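Local coordinates for protein 2,3-dimethylmalate lyase (Aspergillus niger, PDB 3FA4) that belongs to the phosphoenolpyruvate phosphomutase family of TIM-barrel enzymes and carries a bound magnesium ion, at residues 13-16 with 17-20; 193-196 with 197-201; 203-206 with 207-210; 225-228 with 229-233. All coordinates share one frame; numbering follows the deposited sequence.

Interaction 1 (13-16 with 17-20); sequences LENP and DSFI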
loop_
_atom_site.group_PDB
_atom_site.type_symbol
_atom_site.label_atom_id
_atom_site.label_comp_id
_atom_site.label_asym_id
_atom_site.label_seq_id
_atom_site.Cartn_x
_atom_site.Cartn_y
_atom_site.Cartn_z
ATOM N N LEU B 13 15.156 6.033 29.054
ATOM C CA LEU B 13 15.240 4.678 29.661
ATOM C C LEU B 13 16.539 4.453 30.386
ATOM O O LEU B 13 16.585 3.675 31.337
ATOM C CB LEU B 13 15.069 3.533 28.619
ATOM C CG LEU B 13 13.645 3.303 28.041
ATOM C CD1 LEU B 13 13.623 2.255 27.074
ATOM C CD2 LEU B 13 12.633 2.958 29.123
ATOM N N GLU B 14 17.619 5.069 29.916
ATOM C CA GLU B 14 18.931 4.973 30.586
ATOM C C GLU B 14 18.912 5.864 31.810
ATOM O O GLU B 14 19.874 5.886 32.628
ATOM C CB GLU B 14 20.057 5.375 29.635
ATOM C CG GLU B 14 20.171 4.522 28.331
ATOM C CD GLU B 14 21.122 5.192 27.293
ATOM O OE1 GLU B 14 21.337 6.437 27.397
ATOM O OE2 GLU B 14 21.651 4.511 26.357
ATOM N N ASN B 15 17.829 6.625 31.953
ATOM C CA ASN B 15 17.670 7.421 33.185
ATOM C C ASN B 15 16.654 6.871 34.208
ATOM O O ASN B 15 15.459 6.809 33.930
ATOM C CB ASN B 15 17.345 8.892 32.878
ATOM C CG ASN B 15 16.889 9.625 34.113
ATOM O OD1 ASN B 15 16.636 8.990 35.141
ATOM N ND2 ASN B 15 16.746 10.923 34.025
ATOM N N PRO B 16 17.116 6.497 35.417
ATOM C CA PRO B 16 16.190 5.911 36.396
ATOM C C PRO B 16 15.014 6.773 36.904
ATOM O O PRO B 16 14.057 6.212 37.441
ATOM C CB PRO B 16 17.122 5.480 37.552
ATOM C CG PRO B 16 18.453 5.258 36.847
ATOM C CD PRO B 16 18.498 6.474 35.937
ATOM N N ASP B 17 15.023 8.080 36.672
ATOM C CA ASP B 17 13.888 8.901 37.126
ATOM C C ASP B 17 12.645 8.950 36.190
ATOM O O ASP B 17 11.535 9.223 36.644
ATOM C CB ASP B 17 14.390 10.265 37.536
ATOM C CG ASP B 17 15.115 10.210 38.875
ATOM O OD1 ASP B 17 14.998 9.147 39.544
ATOM O OD2 ASP B 17 15.805 11.211 39.259
ATOM N N SER B 18 12.863 8.624 34.918
ATOM C CA SER B 18 11.889 8.765 33.828
ATOM C C SER B 18 10.934 7.633 33.829
ATOM O O SER B 18 11.376 6.490 33.859
ATOM C CB SER B 18 12.549 8.727 32.455
ATOM O OG SER B 18 13.370 9.854 32.281
ATOM N N PHE B 19 9.645 7.942 33.725
ATOM C CA PHE B 19 8.619 6.938 33.644
ATOM C C PHE B 19 7.800 7.293 32.423
ATOM O O PHE B 19 7.418 8.442 32.256
ATOM C CB PHE B 19 7.778 6.950 34.924
ATOM C CG PHE B 19 6.766 5.890 34.941
ATOM C CD1 PHE B 19 7.166 4.566 35.057
ATOM C CD2 PHE B 19 5.411 6.201 34.814
ATOM C CE1 PHE B 19 6.214 3.528 34.968
ATOM C CE2 PHE B 19 4.459 5.195 34.739
ATOM C CZ PHE B 19 4.856 3.848 34.811
ATOM N N ILE B 20 7.546 6.312 31.569
ATOM C CA ILE B 20 6.858 6.491 30.273
ATOM C C ILE B 20 5.385 6.025 30.334
ATOM O O ILE B 20 5.106 4.895 30.728
ATOM C CB ILE B 20 7.643 5.750 29.153
ATOM C CG1 ILE B 20 9.068 6.307 29.088
ATOM C CG2 ILE B 20 6.959 5.905 27.760
ATOM C CD1 ILE B 20 10.115 5.337 29.320
#
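A type I beta turn from Asn15 to Ser18 joins the end of helix 5-13 to strand 20-25. Its closing bond is weak: Ser18 N reaches Asn15 O at 3.3 Å. The N-H points well at the oxygen, at 162°, so the length is what weakens it. The Asn15 side chain appears to add a second bond inside the turn. With CG anti to the backbone N (chi1 167°), the amide folds over the turn and brings OD1 to Asp17 N, at a modelled 2.4 Å that is very short and doubtful in length. A side-chain oxygen that accepts from the backbone N two residues on is the Asx-turn arrangement. Asn15 ND2 lies 3.9 Å from Ser18 OG, a loose approach. The residues flanking the turn meet as well. Leu13 and Ile20 cross at about a right angle, and Leu13 CD2 touches Ile20 CD1 at 3.5 Å, tighter than usual for two methyl groups. Both residues also pack on Ile235 of strand 235-238. Ile20 is buried, whereas Pro16 and Asp17 are exposed at the bend. Asp17 O also accepts a hydrogen bond from Lys229 NZ. The arrangement is a type I beta turn, consistent with an Asx turn at Asn15, leading from a helix into a strand of the barrel.

Interaction 2 (193-196 with 197-201); sequences TSRE and MARQV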
loop_
_atom_site.group_PDB
_atom_site.type_symbol
_atom_site.label_atom_id
_atom_site.label_comp_id
_atom_site.label_asym_id
_atom_site.label_seq_id
_atom_site.Cartn_x
_atom_site.Cartn_y
_atom_site.Cartn_z
ATOM N N THR B 193 -0.535 -11.576 36.808
ATOM C CA THR B 193 -1.791 -11.901 37.521
ATOM C C THR B 193 -2.091 -11.291 38.905
ATOM O O THR B 193 -3.207 -11.432 39.406
ATOM C CB THR B 193 -1.996 -13.403 37.615
ATOM O OG1 THR B 193 -0.980 -13.977 38.425
ATOM C CG2 THR B 193 -1.939 -14.020 36.218
ATOM N N SER B 194 -1.114 -10.669 39.543
ATOM C CA SER B 194 -1.313 -9.972 40.811
ATOM C C SER B 194 -0.294 -8.832 40.951
ATOM O O SER B 194 0.682 -8.767 40.209
ATOM C CB SER B 194 -1.060 -10.908 41.984
ATOM O OG SER B 194 0.318 -11.175 42.043
ATOM N N ARG B 195 -0.512 -7.946 41.938
ATOM C CA ARG B 195 0.475 -6.938 42.311
ATOM C C ARG B 195 1.708 -7.597 42.885
ATOM O O ARG B 195 2.805 -7.074 42.808
ATOM C CB ARG B 195 -0.112 -5.986 43.339
ATOM C CG ARG B 195 -1.194 -5.084 42.809
ATOM C CD ARG B 195 -1.655 -4.079 43.912
ATOM N NE ARG B 195 -3.043 -3.849 43.579
ATOM C CZ ARG B 195 -3.526 -2.781 42.965
ATOM N NH1 ARG B 195 -2.783 -1.719 42.734
ATOM N NH2 ARG B 195 -4.803 -2.751 42.658
ATOM N N GLU B 196 1.512 -8.776 43.450
ATOM C CA GLU B 196 2.601 -9.518 44.039
ATOM C C GLU B 196 3.536 -10.049 42.964
ATOM O O GLU B 196 4.744 -9.936 43.097
ATOM C CB GLU B 196 2.063 -10.631 44.942
ATOM C CG GLU B 196 3.161 -11.415 45.668
ATOM C CD GLU B 196 2.590 -12.516 46.537
ATOM O OE1 GLU B 196 1.789 -13.368 46.018
ATOM O OE2 GLU B 196 2.928 -12.528 47.733
ATOM N N MET B 197 2.984 -10.593 41.890
ATOM C CA MET B 197 3.798 -11.030 40.745
ATOM C C MET B 197 4.480 -9.883 40.023
ATOM O O MET B 197 5.555 -10.068 39.430
ATOM C CB MET B 197 2.974 -11.845 39.760
ATOM C CG MET B 197 3.744 -12.365 38.596
ATOM S SD MET B 197 2.726 -13.190 37.394
ATOM C CE MET B 197 2.603 -14.764 38.223
ATOM N N ALA B 198 3.882 -8.683 40.080
ATOM C CA ALA B 198 4.474 -7.500 39.465
ATOM C C ALA B 198 5.658 -6.961 40.249
ATOM O O ALA B 198 6.637 -6.513 39.656
ATOM C CB ALA B 198 3.410 -6.431 39.269
ATOM N N ARG B 199 5.579 -6.993 41.575
ATOM C CA ARG B 199 6.728 -6.702 42.392
ATOM C C ARG B 199 7.867 -7.748 42.232
ATOM O O ARG B 199 8.990 -7.367 42.015
ATOM C CB ARG B 199 6.312 -6.517 43.841
ATOM C CG ARG B 199 5.324 -5.366 44.052
ATOM C CD ARG B 199 5.077 -5.072 45.588
ATOM N NE ARG B 199 3.919 -4.204 45.646
ATOM C CZ ARG B 199 2.684 -4.593 45.962
ATOM N NH1 ARG B 199 2.438 -5.854 46.379
ATOM N NH2 ARG B 199 1.690 -3.708 45.873
ATOM N N GLN B 200 7.553 -9.056 42.257
ATOM C CA GLN B 200 8.545 -10.111 42.009
ATOM C C GLN B 200 9.300 -9.934 40.676
ATOM O O GLN B 200 10.553 -10.084 40.649
ATOM C CB GLN B 200 7.924 -11.520 42.100
ATOM C CG GLN B 200 8.949 -12.641 42.263
ATOM C CD GLN B 200 9.720 -12.481 43.558
ATOM O OE1 GLN B 200 10.959 -12.422 43.602
ATOM N NE2 GLN B 200 8.967 -12.344 44.635
ATOM N N VAL B 201 8.604 -9.625 39.586
ATOM C CA VAL B 201 9.267 -9.640 38.268
ATOM C C VAL B 201 10.196 -8.456 38.123
ATOM O O VAL B 201 11.227 -8.577 37.469
ATOM C CB VAL B 201 8.307 -9.820 37.041
ATOM C CG1 VAL B 201 7.468 -8.607 36.843
ATOM C CG2 VAL B 201 9.077 -10.183 35.741
#
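Met197 N donates to Ser194 OG at 2.7 Å, and the bond is nearly straight at 168°. This is an N-cap: Ser194 stands right before helix 195-204, and its hydroxyl oxygen takes up a backbone N-H of the first turn. The torsion explains the reach. OG sits between the backbone N and the carbonyl carbon (chi1 70°), which turns it toward the start of the helix. Ser194 O accepts from Ala198 N at 3.2 Å, so the cap residue also begins the regular helical bonding. Arg199 N to Arg195 O and Gln200 N to Glu196 O carry it on. The Met197 chain bends at chi3 (-81°) and its sulfur lies back beside Thr193, the residue before the cap. Thr193 N gives a weak bond to Met197 SD at 3.7 Å, and Thr193 OG1 meets the CE methyl at the same distance. On another side of the turn, Arg199 runs back over Arg195. One face of its guanidinium covers Arg195 O, which lies 3.7 Å above the plane and toward the rim. Arg199 NH2 also lies 3.9 Å from Arg195 CB. The Arg195 chain leads away to a salt bridge between its NH1 and Glu227 OE2. Helix 195-204 thus lies between two neighbours: Met197 and Val201 pack on Tyr169 of helix 169-181, while Arg195, Ala198 and Arg199 touch Met231 of helix 225-231.

Interaction 3 (203-206 with 207-210); sequences QDLA and GWPL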
loop_
_atom_site.group_PDB
_atom_site.type_symbol
_atom_site.label_atom_id
_atom_site.label_comp_id
_atom_site.label_asym_id
_atom_site.label_seq_id
_atom_site.Cartn_x
_atom_site.Cartn_y
_atom_site.Cartn_z
ATOM N N GLN B 203 11.888 -7.320 40.714
ATOM C CA GLN B 203 13.056 -7.803 41.478
ATOM C C GLN B 203 13.860 -8.896 40.768
ATOM O O GLN B 203 15.060 -8.872 40.817
ATOM C CB GLN B 203 12.625 -8.241 42.881
ATOM C CG GLN B 203 13.629 -9.167 43.571
ATOM C CD GLN B 203 13.138 -9.701 44.921
ATOM O OE1 GLN B 203 12.587 -8.926 45.745
ATOM N NE2 GLN B 203 13.374 -11.020 45.188
ATOM N N ASP B 204 13.187 -9.816 40.071
ATOM C CA ASP B 204 13.787 -10.876 39.292
ATOM C C ASP B 204 14.596 -10.460 38.078
ATOM O O ASP B 204 15.613 -11.103 37.745
ATOM C CB ASP B 204 12.717 -11.887 38.882
ATOM C CG ASP B 204 12.324 -12.801 40.030
ATOM O OD1 ASP B 204 13.021 -12.792 41.061
ATOM O OD2 ASP B 204 11.331 -13.511 39.944
ATOM N N LEU B 205 14.154 -9.390 37.421
ATOM C CA LEU B 205 14.870 -8.826 36.302
ATOM C C LEU B 205 15.365 -7.454 36.697
ATOM O O LEU B 205 15.270 -6.513 35.942
ATOM C CB LEU B 205 13.950 -8.737 35.082
ATOM C CG LEU B 205 13.552 -10.130 34.577
ATOM C CD1 LEU B 205 12.326 -10.052 33.660
ATOM C CD2 LEU B 205 14.717 -10.727 33.876
ATOM N N ALA B 206 15.881 -7.352 37.918
ATOM C CA ALA B 206 16.341 -6.077 38.502
ATOM C C ALA B 206 17.310 -5.385 37.594
ATOM O O ALA B 206 18.291 -5.990 37.048
ATOM C CB ALA B 206 17.029 -6.321 39.888
ATOM N N GLY B 207 17.087 -4.095 37.457
ATOM C CA GLY B 207 18.041 -3.283 36.694
ATOM C C GLY B 207 17.750 -3.245 35.206
ATOM O O GLY B 207 18.327 -2.448 34.511
ATOM N N TRP B 208 16.851 -4.099 34.722
ATOM C CA TRP B 208 16.399 -4.091 33.305
ATOM C C TRP B 208 15.021 -3.444 33.243
ATOM O O TRP B 208 14.206 -3.861 34.022
ATOM C CB TRP B 208 16.207 -5.530 32.802
ATOM C CG TRP B 208 16.178 -5.709 31.328
ATOM C CD1 TRP B 208 16.927 -5.064 30.397
ATOM C CD2 TRP B 208 15.373 -6.684 30.600
ATOM N NE1 TRP B 208 16.643 -5.590 29.122
ATOM C CE2 TRP B 208 15.700 -6.567 29.239
ATOM C CE3 TRP B 208 14.413 -7.651 30.995
ATOM C CZ2 TRP B 208 15.118 -7.348 28.281
ATOM C CZ3 TRP B 208 13.848 -8.459 30.044
ATOM C CH2 TRP B 208 14.189 -8.305 28.702
ATOM N N PRO B 209 14.762 -2.461 32.318
ATOM C CA PRO B 209 13.463 -1.804 32.283
ATOM C C PRO B 209 12.351 -2.752 31.920
ATOM O O PRO B 209 12.498 -3.625 31.034
ATOM C CB PRO B 209 13.618 -0.707 31.201
ATOM C CG PRO B 209 15.045 -0.546 31.030
ATOM C CD PRO B 209 15.668 -1.872 31.322
ATOM N N LEU B 210 11.250 -2.615 32.624
ATOM C CA LEU B 210 10.082 -3.367 32.300
ATOM C C LEU B 210 8.882 -2.530 32.030
ATOM O O LEU B 210 8.829 -1.399 32.406
ATOM C CB LEU B 210 9.804 -4.472 33.299
ATOM C CG LEU B 210 10.922 -5.362 33.835
ATOM C CD1 LEU B 210 10.445 -6.157 34.950
ATOM C CD2 LEU B 210 11.452 -6.253 32.810
#
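Leu205 CD1 meets two side chains, the Trp208 ring and the Leu210 methyl CD2. It lies at the edge of the indole, near the ring plane, 4.2 Å from CE3. Leu205 CG is anti to the carbonyl carbon (chi1 -66°), while Trp208 CG is anti to the backbone N (chi1 -161°). These different first torsions leave the two side chains alongside each other and pointing the same way, with CD1 at the indole edge. Leu210 crosses Leu205 at about a right angle, and its CD2 stands 4.0 Å from Leu205 CD1. All three side chains are buried. The backbone that brings them together is a type II beta turn from Leu205 to Trp208, entered as the chain leaves helix 195-204 for strand 211-213. Trp208 N closes it on Leu205 O at 3.1 Å, with an N-H...O angle of 157°. Gly207 has positive phi, and a CB there would clash with Ala206 O. Ala206 and Gly207 are exposed at the bend. Leu205 and Trp208 also both pack on Leu176 of helix 169-181. The indole N-H is also engaged: Trp208 NE1 donates to Ala184 O.

Interaction 4 (225-228 with 229-233); sequences AAEA and KEMGF
Ala228 O receives two backbone donors at the end of helix 225-231, Gly232 N and Phe233 N, each at 3.1 Å. They come from opposite faces of the carbonyl plane. The Phe233 bond, together with a weak one from Gly232 N to Lys229 O, makes a Schellman motif. Gly232 is its C-prime residue, with phi 117°. This end holds the buried part of the contact. Phe233 turns its ring so that Ala228 O lies at the edge, in the ring plane, 3.6 Å from CD1. The same CD1 rests 4.0 Å from Ala228 CB. Phe233 CG is anti to the carbonyl carbon (chi1 -74°), which carries the ring back beside the last turn. The other side of the helix is exposed at Ala226, Lys229 and Glu230. There the Glu230 chain runs beside Ala226 O, with CG 3.3 Å from that oxygen. Between these sides, Glu227 and Met231 lie one turn apart. Met231 N bonds Glu227 O at 2.8 Å, and Met231 CE comes within 3.8 Å of Glu227 OE2. That carboxylate oxygen has its salt bridge with Arg195 NH1. The helix follows strand 211-213 and precedes strand 235-238 in a beta-alpha-beta unit. Ala228 packs on Leu212 and Ile236 of these strands, Met231 packs on helix 195-204, and Phe233 touches both Ile202 and Leu212.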
loop_
_atom_site.group_PDB
_atom_site.type_symbol
_atom_site.label_atom_id
_atom_site.label_comp_id
_atom_site.label_asym_id
_atom_site.label_seq_id
_atom_site.Cartn_x
_atom_site.Cartn_y
_atom_site.Cartn_z
ATOM N N ALA B 225 -0.573 4.559 36.857
ATOM C CA ALA B 225 0.754 4.929 36.398
ATOM C C ALA B 225 1.655 5.402 37.552
ATOM O O ALA B 225 2.866 5.168 37.519
ATOM C CB ALA B 225 0.645 6.011 35.323
ATOM N N ALA B 226 1.090 6.054 38.578
ATOM C CA ALA B 226 1.920 6.425 39.748
ATOM C C ALA B 226 2.358 5.198 40.530
ATOM O O ALA B 226 3.487 5.140 40.929
ATOM C CB ALA B 226 1.218 7.401 40.655
ATOM N N GLU B 227 1.456 4.239 40.732
ATOM C CA GLU B 227 1.751 2.944 41.360
ATOM C C GLU B 227 2.689 2.027 40.561
ATOM O O GLU B 227 3.634 1.535 41.133
ATOM C CB GLU B 227 0.468 2.221 41.711
ATOM C CG GLU B 227 0.657 0.970 42.598
ATOM C CD GLU B 227 -0.650 0.210 42.826
ATOM O OE1 GLU B 227 -1.697 0.666 42.350
ATOM O OE2 GLU B 227 -0.658 -0.836 43.501
ATOM N N ALA B 228 2.442 1.770 39.263
ATOM C CA ALA B 228 3.480 1.167 38.432
ATOM C C ALA B 228 4.870 1.831 38.599
ATOM O O ALA B 228 5.848 1.153 38.765
ATOM C CB ALA B 228 3.069 1.155 36.976
ATOM N N LYS B 229 4.959 3.156 38.580
ATOM C CA LYS B 229 6.233 3.829 38.644
ATOM C C LYS B 229 7.004 3.505 39.920
ATOM O O LYS B 229 8.219 3.265 39.875
ATOM C CB LYS B 229 6.013 5.330 38.605
ATOM C CG LYS B 229 7.332 6.112 38.564
ATOM C CD LYS B 229 7.058 7.488 39.093
ATOM C CE LYS B 229 8.382 8.224 39.218
ATOM N NZ LYS B 229 8.561 9.146 38.041
ATOM N N GLU B 230 6.269 3.518 41.037
ATOM C CA GLU B 230 6.702 3.166 42.385
ATOM C C GLU B 230 6.951 1.700 42.621
ATOM O O GLU B 230 7.844 1.366 43.386
ATOM C CB GLU B 230 5.696 3.693 43.362
ATOM C CG GLU B 230 5.730 5.219 43.381
ATOM C CD GLU B 230 4.542 5.842 44.085
ATOM O OE1 GLU B 230 3.621 5.152 44.613
ATOM O OE2 GLU B 230 4.567 7.081 44.161
ATOM N N MET B 231 6.230 0.807 41.930
ATOM C CA MET B 231 6.645 -0.591 41.969
ATOM C C MET B 231 8.012 -0.708 41.284
ATOM O O MET B 231 8.734 -1.634 41.538
ATOM C CB MET B 231 5.667 -1.544 41.256
ATOM C CG MET B 231 4.369 -1.670 41.862
ATOM S SD MET B 231 3.309 -2.663 40.846
ATOM C CE MET B 231 1.982 -3.089 42.046
ATOM N N GLY B 232 8.321 0.170 40.343
ATOM C CA GLY B 232 9.594 0.110 39.653
ATOM C C GLY B 232 9.550 -0.158 38.178
ATOM O O GLY B 232 10.604 -0.415 37.581
ATOM N N PHE B 233 8.371 -0.086 37.539
ATOM C CA PHE B 233 8.279 -0.265 36.048
ATOM C C PHE B 233 8.802 0.981 35.411
ATOM O O PHE B 233 8.868 2.053 36.068
ATOM C CB PHE B 233 6.841 -0.458 35.587
ATOM C CG PHE B 233 6.286 -1.797 35.906
ATOM C CD1 PHE B 233 5.527 -1.984 37.052
ATOM C CD2 PHE B 233 6.582 -2.904 35.091
ATOM C CE1 PHE B 233 5.029 -3.259 37.367
ATOM C CE2 PHE B 233 6.084 -4.176 35.382
ATOM C CZ PHE B 233 5.304 -4.363 36.512
#

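How the interactions relate
The four contacts follow one another along the chain in the order 1, 2, 3, 4. Interactions 2 and 3 use the start and end of helix 195-204, with centres 12 Å apart. The centre of interaction 4 lies 12 to 13 Å from the centres of the others, and it touches all three. Asp17 and Phe19 meet helix 225-231 from interaction 1, Arg195 and Ala198 reach interaction 4 from interaction 2, and Leu210 O packs on Phe233 from interaction 3. Interactions 1 and 2 are farther apart, about 20 Å between centres. Interactions 1, 3 and 4 lie at the approaches to strands 20-25, 211-213 and 235-238, neighbours in the parallel sheet. Interaction 2 starts the helix that leads to strand 211-213.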